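Local coordinates for regulatory protein BlaR1 (Bacillus licheniformis, PDB 1NRF), which probably senses beta-lactam antibiotics outside the cell through acylation of a serine in its C-terminal sensor domain, the part described here, and relays the signal to the cytoplasm, at residues Phe13-Tyr24 with Arg44-Arg52; Leu189-Leu197 with Leu248-Pro258. All blocks are in the same frame, centred on the assembly; numbering follows the deposited sequence.

Contact 1 of 2, residues Phe13-Tyr24 with Arg44-Arg52; sequences FLPGTNVEYEDY and RKKYTIYNR
Phe13 turns its ring edge to the face of Tyr47 in a T-shaped stack, with centroids 5.0 Å apart and planes at 69°. Phe13 CZ reaches Ile49 CD1 at 3.8 Å, because Ile49 CG1 lies between its backbone N and carbonyl carbon (chi1 53°). Leu14 N donates to Tyr47 OH at 2.9 Å in a nearly straight bond (169°), and Asn163 of helix 158-170 also bonds this oxygen. Val19 packs both methyls on this side, CG2 on Tyr47 and CG1 on Ile49. Tyr21 follows, with its CE1 3.6 Å from Ile49 CG1 and a weak bond to its OH from Arg52 NE. The other face carries Asn18, Lys46, Glu20 and Thr48, where Thr48 OG1 bonds weakly to Glu20 OE1 at 3.4 Å. Glu22 OE2 passes Thr48 CG2; its charged partner is Lys254.

Backbone bonds set these positions. Tyr47 N and O bond Asn18 O and Glu20 N, and Ile49 likewise bonds Glu20 O and Glu22 N; Thr48 and Tyr50 pair with strand 33-41. Lys45 and Lys46 form a G1 bulge opposite Asn41. The result is a parallel edge pair, strand 18-21 ending the mixed sheet of this penicillin-binding-protein-like domain.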
loop_
_atom_site.group_PDB
_atom_site.type_symbol
_atom_site.label_atom_id
_atom_site.label_comp_id
_atom_site.label_asym_id
_atom_site.label_seq_id
_atom_site.Cartn_x
_atom_site.Cartn_y
_atom_site.Cartn_z
ATOM N N PHE A 13 2.242 -7.606 15.248
ATOM C CA PHE A 13 3.324 -7.489 16.275
ATOM C C PHE A 13 4.289 -8.662 16.205
ATOM O O PHE A 13 4.116 -9.669 16.896
ATOM C CB PHE A 13 2.711 -7.398 17.679
ATOM C CG PHE A 13 2.056 -6.075 17.965
ATOM C CD1 PHE A 13 0.914 -6.008 18.754
ATOM C CD2 PHE A 13 2.581 -4.897 17.436
ATOM C CE1 PHE A 13 0.303 -4.792 19.010
ATOM C CE2 PHE A 13 1.981 -3.680 17.684
ATOM C CZ PHE A 13 0.837 -3.623 18.474
ATOM N N LEU A 14 5.307 -8.513 15.365
ATOM C CA LEU A 14 6.318 -9.543 15.165
ATOM C C LEU A 14 6.908 -10.052 16.482
ATOM O O LEU A 14 7.070 -9.297 17.443
ATOM C CB LEU A 14 7.443 -8.991 14.284
ATOM C CG LEU A 14 6.990 -8.274 13.011
ATOM C CD1 LEU A 14 8.191 -7.666 12.313
ATOM C CD2 LEU A 14 6.253 -9.254 12.105
ATOM N N PRO A 15 7.233 -11.349 16.544
ATOM C CA PRO A 15 7.807 -11.891 17.778
ATOM C C PRO A 15 9.196 -11.315 18.028
ATOM O O PRO A 15 10.047 -11.320 17.139
ATOM C CB PRO A 15 7.834 -13.394 17.516
ATOM C CG PRO A 15 8.040 -13.468 16.024
ATOM C CD PRO A 15 7.094 -12.398 15.517
ATOM N N GLY A 16 9.411 -10.815 19.238
ATOM C CA GLY A 16 10.693 -10.235 19.586
ATOM C C GLY A 16 10.712 -8.737 19.366
ATOM O O GLY A 16 11.701 -8.203 18.867
ATOM N N THR A 17 9.626 -8.063 19.746
ATOM C CA THR A 17 9.503 -6.613 19.574
ATOM C C THR A 17 8.824 -5.946 20.771
ATOM O O THR A 17 8.417 -6.621 21.716
ATOM C CB THR A 17 8.671 -6.268 18.304
ATOM O OG1 THR A 17 7.355 -6.829 18.418
ATOM C CG2 THR A 17 9.339 -6.822 17.051
ATOM N N ASN A 18 8.719 -4.616 20.722
ATOM C CA ASN A 18 8.065 -3.838 21.774
ATOM C C ASN A 18 7.211 -2.734 21.132
ATOM O O ASN A 18 7.487 -2.284 20.021
ATOM C CB ASN A 18 9.105 -3.255 22.750
ATOM C CG ASN A 18 9.803 -2.014 22.218
ATOM O OD1 ASN A 18 9.302 -0.895 22.363
ATOM N ND2 ASN A 18 10.968 -2.204 21.604
ATOM N N VAL A 19 6.163 -2.311 21.828
ATOM C CA VAL A 19 5.261 -1.298 21.299
ATOM C C VAL A 19 5.185 -0.022 22.136
ATOM O O VAL A 19 5.266 -0.057 23.361
ATOM C CB VAL A 19 3.834 -1.882 21.140
ATOM C CG1 VAL A 19 2.886 -0.837 20.582
ATOM C CG2 VAL A 19 3.882 -3.089 20.226
ATOM N N GLU A 20 5.029 1.102 21.446
ATOM C CA GLU A 20 4.921 2.418 22.069
ATOM C C GLU A 20 3.663 3.090 21.520
ATOM O O GLU A 20 3.278 2.871 20.373
ATOM C CB GLU A 20 6.153 3.257 21.718
ATOM C CG GLU A 20 6.202 4.632 22.353
ATOM C CD GLU A 20 7.417 5.431 21.897
ATOM O OE1 GLU A 20 7.493 5.764 20.690
ATOM O OE2 GLU A 20 8.296 5.720 22.740
ATOM N N TYR A 21 3.017 3.905 22.337
ATOM C CA TYR A 21 1.813 4.580 21.892
ATOM C C TYR A 21 1.983 6.090 21.943
ATOM O O TYR A 21 2.610 6.622 22.857
ATOM C CB TYR A 21 0.636 4.147 22.759
ATOM C CG TYR A 21 0.267 2.699 22.561
ATOM C CD1 TYR A 21 -0.597 2.314 21.534
ATOM C CD2 TYR A 21 0.817 1.701 23.367
ATOM C CE1 TYR A 21 -0.903 0.976 21.310
ATOM C CE2 TYR A 21 0.518 0.361 23.146
ATOM C CZ TYR A 21 -0.343 0.008 22.116
ATOM O OH TYR A 21 -0.638 -1.310 21.885
ATOM N N GLU A 22 1.440 6.774 20.941
ATOM C CA GLU A 22 1.519 8.227 20.879
ATOM C C GLU A 22 0.236 8.821 20.340
ATOM O O GLU A 22 -0.595 8.119 19.761
ATOM C CB GLU A 22 2.698 8.667 20.017
ATOM C CG GLU A 22 4.031 8.430 20.682
ATOM C CD GLU A 22 5.187 8.937 19.855
ATOM O OE1 GLU A 22 5.156 10.121 19.458
ATOM O OE2 GLU A 22 6.127 8.152 19.608
ATOM N N ASP A 23 0.078 10.122 20.539
ATOM C CA ASP A 23 -1.119 10.815 20.090
ATOM C C ASP A 23 -0.802 11.743 18.923
ATOM O O ASP A 23 0.024 12.644 19.048
ATOM C CB ASP A 23 -1.719 11.620 21.247
ATOM C CG ASP A 23 -3.084 12.174 20.921
ATOM O OD1 ASP A 23 -3.630 12.939 21.740
ATOM O OD2 ASP A 23 -3.617 11.840 19.844
ATOM N N TYR A 24 -1.464 11.514 17.794
ATOM C CA TYR A 24 -1.256 12.332 16.610
ATOM C C TYR A 24 -2.580 12.863 16.086
ATOM O O TYR A 24 -2.684 13.285 14.932
ATOM C CB TYR A 24 -0.563 11.518 15.527
ATOM C CG TYR A 24 0.767 10.944 15.947
ATOM C CD1 TYR A 24 1.820 11.771 16.329
ATOM C CD2 TYR A 24 0.981 9.570 15.936
ATOM C CE1 TYR A 24 3.061 11.237 16.685
ATOM C CE2 TYR A 24 2.208 9.028 16.288
ATOM C CZ TYR A 24 3.243 9.862 16.659
ATOM O OH TYR A 24 4.454 9.306 16.990
ATOM N N ARG A 44 15.404 -0.738 16.283
ATOM C CA ARG A 44 14.886 -0.717 17.640
ATOM C C ARG A 44 13.767 -1.738 17.822
ATOM O O ARG A 44 13.242 -1.896 18.931
ATOM C CB ARG A 44 14.360 0.683 17.972
ATOM C CG ARG A 44 15.420 1.783 17.946
ATOM C CD ARG A 44 16.377 1.693 19.137
ATOM N NE ARG A 44 15.693 1.894 20.416
ATOM C CZ ARG A 44 15.089 3.023 20.779
ATOM N NH1 ARG A 44 15.080 4.075 19.965
ATOM N NH2 ARG A 44 14.485 3.099 21.956
ATOM N N LYS A 45 13.411 -2.438 16.741
ATOM C CA LYS A 45 12.333 -3.428 16.780
ATOM C C LYS A 45 11.183 -2.817 17.581
ATOM O O LYS A 45 10.580 -3.476 18.427
ATOM C CB LYS A 45 12.800 -4.717 17.465
ATOM C CG LYS A 45 14.058 -5.330 16.879
ATOM C CD LYS A 45 14.355 -6.676 17.520
ATOM C CE LYS A 45 15.772 -7.159 17.214
ATOM N NZ LYS A 45 16.045 -7.392 15.759
ATOM N N LYS A 46 10.899 -1.549 17.320
ATOM C CA LYS A 46 9.842 -0.853 18.033
ATOM C C LYS A 46 8.720 -0.322 17.146
ATOM O O LYS A 46 8.950 0.230 16.066
ATOM C CB LYS A 46 10.421 0.320 18.822
ATOM C CG LYS A 46 9.367 1.109 19.601
ATOM C CD LYS A 46 9.802 2.547 19.844
ATOM C CE LYS A 46 11.180 2.621 20.480
ATOM N NZ LYS A 46 11.236 1.901 21.782
ATOM N N TYR A 47 7.497 -0.496 17.625
ATOM C CA TYR A 47 6.332 0.001 16.926
ATOM C C TYR A 47 5.879 1.252 17.647
ATOM O O TYR A 47 5.842 1.289 18.882
ATOM C CB TYR A 47 5.163 -0.982 16.977
ATOM C CG TYR A 47 5.328 -2.263 16.199
ATOM C CD1 TYR A 47 5.722 -3.434 16.839
ATOM C CD2 TYR A 47 5.005 -2.323 14.841
ATOM C CE1 TYR A 47 5.781 -4.635 16.162
ATOM C CE2 TYR A 47 5.060 -3.529 14.148
ATOM C CZ TYR A 47 5.445 -4.682 14.821
ATOM O OH TYR A 47 5.453 -5.893 14.178
ATOM N N THR A 48 5.554 2.281 16.879
ATOM C CA THR A 48 5.028 3.505 17.450
ATOM C C THR A 48 3.670 3.614 16.781
ATOM O O THR A 48 3.585 3.722 15.554
ATOM C CB THR A 48 5.864 4.729 17.089
ATOM O OG1 THR A 48 7.208 4.544 17.547
ATOM C CG2 THR A 48 5.284 5.972 17.756
ATOM N N ILE A 49 2.604 3.547 17.568
ATOM C CA ILE A 49 1.289 3.636 16.969
ATOM C C ILE A 49 0.278 4.521 17.653
ATOM O O ILE A 49 0.200 4.590 18.875
ATOM C CB ILE A 49 0.647 2.240 16.784
ATOM C CG1 ILE A 49 0.653 1.472 18.098
ATOM C CG2 ILE A 49 1.386 1.471 15.704
ATOM C CD1 ILE A 49 0.103 0.061 17.957
ATOM N N TYR A 50 -0.496 5.200 16.814
ATOM C CA TYR A 50 -1.555 6.082 17.257
ATOM C C TYR A 50 -2.885 5.400 16.931
ATOM O O TYR A 50 -3.081 4.915 15.805
ATOM C CB TYR A 50 -1.459 7.433 16.535
ATOM C CG TYR A 50 -2.727 8.244 16.619
ATOM C CD1 TYR A 50 -3.443 8.561 15.467
ATOM C CD2 TYR A 50 -3.256 8.621 17.852
ATOM C CE1 TYR A 50 -4.657 9.222 15.537
ATOM C CE2 TYR A 50 -4.475 9.288 17.935
ATOM C CZ TYR A 50 -5.172 9.581 16.773
ATOM O OH TYR A 50 -6.391 10.213 16.844
ATOM N N ASN A 51 -3.778 5.367 17.924
ATOM C CA ASN A 51 -5.106 4.766 17.805
ATOM C C ASN A 51 -5.006 3.263 17.554
ATOM O O ASN A 51 -5.154 2.808 16.418
ATOM C CB ASN A 51 -5.878 5.430 16.665
ATOM C CG ASN A 51 -7.355 5.120 16.699
ATOM O OD1 ASN A 51 -7.785 4.153 17.324
ATOM N ND2 ASN A 51 -8.143 5.935 16.012
ATOM N N ARG A 52 -4.772 2.501 18.621
ATOM C CA ARG A 52 -4.624 1.055 18.525
ATOM C C ARG A 52 -5.798 0.335 17.859
ATOM O O ARG A 52 -5.608 -0.653 17.139
ATOM C CB ARG A 52 -4.385 0.450 19.914
ATOM C CG ARG A 52 -3.849 -0.980 19.844
ATOM C CD ARG A 52 -3.600 -1.618 21.201
ATOM N NE ARG A 52 -2.963 -2.931 21.054
ATOM C CZ ARG A 52 -3.523 -3.982 20.457
ATOM N NH1 ARG A 52 -4.743 -3.889 19.947
ATOM N NH2 ARG A 52 -2.859 -5.127 20.357
HETATM O O HOH W 1 -3.275 6.632 20.850
#

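Contact 2 of 2, residues Leu189-Leu197 with Leu248-Pro258; sequences LEESNGRVL and LSILDKKGIYP
Gly255 O accepts a 2.7 Å bond from Arg195 NH2. The oxygen lies in the guanidinium plane and the donor in the carbonyl plane, with 144° at the hydrogen. Two bends in the middle of the Arg195 chain carry it round to this carbonyl. Its NE passes Ile256 O at too poor an angle to bond, and Pro258 CD lies at the guanidinium edge, 3.4 Å from Arg195 NE.

Tyr257 packs between the hairpin and the end of helix 239-253. Leu197 CB sits over one face of its ring in a CH-pi contact, 3.9 Å from the centroid and 21° off the normal. Arg195 O lies at the ring edge. Tyr257 CG is anti to the backbone N (chi1 -167°), and the ring extends toward strand 188-192. There Tyr257 OH meets Glu190 CB at 3.3 Å and takes a weak bond from Ser192 OG. Leu197 also turns CD2 to Leu248 CD1, 4.0 Å away, and reaches Leu251. Val219 of the next strand touches Arg195, Leu197 and Leu251.

The hairpin has a classic bulge, Leu189 and Glu190 facing Leu197. Between these two segments, packing of Tyr257 on Leu197 adds to the single firm polar bond, which ends on a backbone carbonyl after the helix.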
loop_
_atom_site.group_PDB
_atom_site.type_symbol
_atom_site.label_atom_id
_atom_site.label_comp_id
_atom_site.label_asym_id
_atom_site.label_seq_id
_atom_site.Cartn_x
_atom_site.Cartn_y
_atom_site.Cartn_z
ATOM N N LEU A 189 9.219 6.966 -4.271
ATOM C CA LEU A 189 8.711 8.313 -4.555
ATOM C C LEU A 189 9.703 9.479 -4.596
ATOM O O LEU A 189 9.731 10.232 -5.568
ATOM C CB LEU A 189 7.608 8.663 -3.562
ATOM C CG LEU A 189 6.387 7.757 -3.637
ATOM C CD1 LEU A 189 5.471 8.022 -2.446
ATOM C CD2 LEU A 189 5.671 7.994 -4.962
ATOM N N GLU A 190 10.487 9.637 -3.533
ATOM C CA GLU A 190 11.457 10.726 -3.431
ATOM C C GLU A 190 12.721 10.325 -2.677
ATOM O O GLU A 190 12.821 9.229 -2.130
ATOM C CB GLU A 190 10.847 11.920 -2.694
ATOM C CG GLU A 190 9.699 12.605 -3.388
ATOM C CD GLU A 190 9.379 13.963 -2.778
ATOM O OE1 GLU A 190 10.283 14.826 -2.730
ATOM O OE2 GLU A 190 8.226 14.169 -2.350
ATOM N N GLU A 191 13.683 11.240 -2.646
ATOM C CA GLU A 191 14.928 11.023 -1.928
ATOM C C GLU A 191 15.438 12.364 -1.450
ATOM O O GLU A 191 15.858 13.185 -2.254
ATOM C CB GLU A 191 15.993 10.381 -2.817
ATOM C CG GLU A 191 17.209 9.935 -2.007
ATOM C CD GLU A 191 18.388 9.520 -2.860
ATOM O OE1 GLU A 191 18.184 8.764 -3.835
ATOM O OE2 GLU A 191 19.523 9.945 -2.543
ATOM N N SER A 192 15.394 12.587 -0.143
ATOM C CA SER A 192 15.861 13.840 0.436
ATOM C C SER A 192 16.979 13.552 1.421
ATOM O O SER A 192 17.228 12.395 1.745
ATOM C CB SER A 192 14.712 14.562 1.147
ATOM O OG SER A 192 13.728 14.989 0.219
ATOM N N ASN A 193 17.643 14.605 1.894
ATOM C CA ASN A 193 18.750 14.478 2.846
ATOM C C ASN A 193 19.606 13.253 2.509
ATOM O O ASN A 193 20.576 13.352 1.756
ATOM C CB ASN A 193 18.212 14.376 4.283
ATOM C CG ASN A 193 17.439 15.623 4.716
ATOM O OD1 ASN A 193 17.072 15.772 5.888
ATOM N ND2 ASN A 193 17.187 16.522 3.772
ATOM N N GLY A 194 19.235 12.106 3.076
ATOM C CA GLY A 194 19.938 10.860 2.814
ATOM C C GLY A 194 18.937 9.722 2.937
ATOM O O GLY A 194 19.297 8.549 3.079
ATOM N N ARG A 195 17.661 10.086 2.870
ATOM C CA ARG A 195 16.568 9.140 3.004
ATOM C C ARG A 195 15.757 8.968 1.733
ATOM O O ARG A 195 15.514 9.929 1.006
ATOM C CB ARG A 195 15.635 9.600 4.118
ATOM C CG ARG A 195 16.327 9.875 5.426
ATOM C CD ARG A 195 16.200 11.339 5.796
ATOM N NE ARG A 195 15.814 11.515 7.194
ATOM C CZ ARG A 195 16.500 11.046 8.231
ATOM N NH1 ARG A 195 17.619 10.363 8.049
ATOM N NH2 ARG A 195 16.060 11.259 9.459
ATOM N N VAL A 196 15.326 7.737 1.484
ATOM C CA VAL A 196 14.512 7.420 0.315
ATOM C C VAL A 196 13.098 7.041 0.750
ATOM O O VAL A 196 12.914 6.139 1.564
ATOM C CB VAL A 196 15.086 6.237 -0.484
ATOM C CG1 VAL A 196 14.191 5.947 -1.662
ATOM C CG2 VAL A 196 16.495 6.551 -0.956
ATOM N N LEU A 197 12.110 7.730 0.194
ATOM C CA LEU A 197 10.716 7.468 0.509
ATOM C C LEU A 197 10.037 6.592 -0.545
ATOM O O LEU A 197 10.109 6.876 -1.739
ATOM C CB LEU A 197 9.942 8.778 0.615
ATOM C CG LEU A 197 8.460 8.656 0.990
ATOM C CD1 LEU A 197 8.359 8.228 2.452
ATOM C CD2 LEU A 197 7.738 9.992 0.776
ATOM N N LEU A 248 2.942 11.783 6.243
ATOM C CA LEU A 248 4.109 12.608 5.957
ATOM C C LEU A 248 4.383 13.697 6.996
ATOM O O LEU A 248 5.534 13.974 7.314
ATOM C CB LEU A 248 3.959 13.224 4.562
ATOM C CG LEU A 248 4.910 12.725 3.468
ATOM C CD1 LEU A 248 5.333 11.287 3.702
ATOM C CD2 LEU A 248 4.216 12.884 2.128
ATOM N N SER A 249 3.334 14.313 7.527
ATOM C CA SER A 249 3.522 15.341 8.534
ATOM C C SER A 249 4.023 14.645 9.788
ATOM O O SER A 249 4.946 15.122 10.446
ATOM C CB SER A 249 2.211 16.068 8.826
ATOM O OG SER A 249 1.289 15.227 9.493
ATOM N N ILE A 250 3.426 13.501 10.114
ATOM C CA ILE A 250 3.859 12.759 11.295
ATOM C C ILE A 250 5.293 12.277 11.108
ATOM O O ILE A 250 6.100 12.375 12.021
ATOM C CB ILE A 250 2.933 11.554 11.585
ATOM C CG1 ILE A 250 1.522 12.061 11.895
ATOM C CG2 ILE A 250 3.477 10.732 12.759
ATOM C CD1 ILE A 250 0.517 10.966 12.164
ATOM N N LEU A 251 5.612 11.774 9.919
ATOM C CA LEU A 251 6.968 11.299 9.631
ATOM C C LEU A 251 7.982 12.420 9.799
ATOM O O LEU A 251 9.087 12.207 10.296
ATOM C CB LEU A 251 7.052 10.761 8.200
ATOM C CG LEU A 251 7.153 9.246 7.996
ATOM C CD1 LEU A 251 6.165 8.532 8.891
ATOM C CD2 LEU A 251 6.897 8.913 6.525
ATOM N N ASP A 252 7.592 13.612 9.370
ATOM C CA ASP A 252 8.434 14.789 9.448
ATOM C C ASP A 252 8.483 15.321 10.877
ATOM O O ASP A 252 9.386 16.076 11.242
ATOM C CB ASP A 252 7.896 15.856 8.491
ATOM C CG ASP A 252 8.463 17.233 8.767
ATOM O OD1 ASP A 252 7.879 17.970 9.595
ATOM O OD2 ASP A 252 9.501 17.571 8.160
ATOM N N LYS A 253 7.509 14.910 11.684
ATOM C CA LYS A 253 7.433 15.336 13.076
ATOM C C LYS A 253 8.436 14.563 13.935
ATOM O O LYS A 253 8.993 15.098 14.892
ATOM C CB LYS A 253 6.011 15.123 13.608
ATOM C CG LYS A 253 5.773 15.657 15.006
ATOM C CD LYS A 253 5.944 17.165 15.053
ATOM C CE LYS A 253 5.440 17.724 16.374
ATOM N NZ LYS A 253 5.471 19.211 16.407
ATOM N N LYS A 254 8.661 13.301 13.592
ATOM C CA LYS A 254 9.600 12.474 14.331
ATOM C C LYS A 254 10.937 12.453 13.612
ATOM O O LYS A 254 11.759 11.576 13.840
ATOM C CB LYS A 254 9.062 11.050 14.478
ATOM C CG LYS A 254 7.676 10.983 15.102
ATOM C CD LYS A 254 7.483 9.722 15.941
ATOM C CE LYS A 254 8.297 9.801 17.227
ATOM N NZ LYS A 254 8.105 8.637 18.137
ATOM N N GLY A 255 11.141 13.423 12.727
ATOM C CA GLY A 255 12.394 13.516 12.002
ATOM C C GLY A 255 12.807 12.318 11.172
ATOM O O GLY A 255 13.973 12.196 10.820
ATOM N N ILE A 256 11.868 11.430 10.848
ATOM C CA ILE A 256 12.195 10.250 10.035
ATOM C C ILE A 256 12.298 10.596 8.550
ATOM O O ILE A 256 13.157 10.071 7.846
ATOM C CB ILE A 256 11.170 9.115 10.268
ATOM C CG1 ILE A 256 11.286 8.637 11.724
ATOM C CG2 ILE A 256 11.433 7.953 9.310
ATOM C CD1 ILE A 256 10.197 7.708 12.181
ATOM N N TYR A 257 11.430 11.481 8.073
ATOM C CA TYR A 257 11.489 11.906 6.680
ATOM C C TYR A 257 11.201 13.405 6.575
ATOM O O TYR A 257 10.084 13.844 6.815
ATOM C CB TYR A 257 10.501 11.128 5.806
ATOM C CG TYR A 257 10.779 11.353 4.342
ATOM C CD1 TYR A 257 11.951 10.864 3.759
ATOM C CD2 TYR A 257 9.942 12.153 3.563
ATOM C CE1 TYR A 257 12.293 11.171 2.445
ATOM C CE2 TYR A 257 10.279 12.473 2.236
ATOM C CZ TYR A 257 11.461 11.979 1.691
ATOM O OH TYR A 257 11.837 12.322 0.405
ATOM N N PRO A 258 12.219 14.206 6.208
ATOM C CA PRO A 258 12.169 15.668 6.051
ATOM C C PRO A 258 11.023 16.214 5.190
ATOM O O PRO A 258 10.439 15.423 4.420
ATOM C CB PRO A 258 13.532 15.988 5.439
ATOM C CG PRO A 258 14.411 14.926 6.022
ATOM C CD PRO A 258 13.560 13.698 5.866
#

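Overall arrangement
Both contacts reach the same mixed sheet, and each includes one of its outermost strands, 18-21 in contact 1 and 188-192 in contact 2. Their centres are about 19 Å apart. Lys254, just past helix 239-253, joins them: its NZ forms a salt bridge with Glu22 OE2, modelled at 2.5 Å. Lys254 CD packs 3.2 Å from Tyr24 OH. One turn back, Ile250 CD1 lies 3.6 Å from Tyr24 CB. The residues that follow strand 18-21 are thus held against the end of helix 239-253. Neither contact reaches Ser63, the probable acylation site, though strand 195-205 of contact 2 runs on to Lys200, which may belong to a KTG-type motif beside that serine.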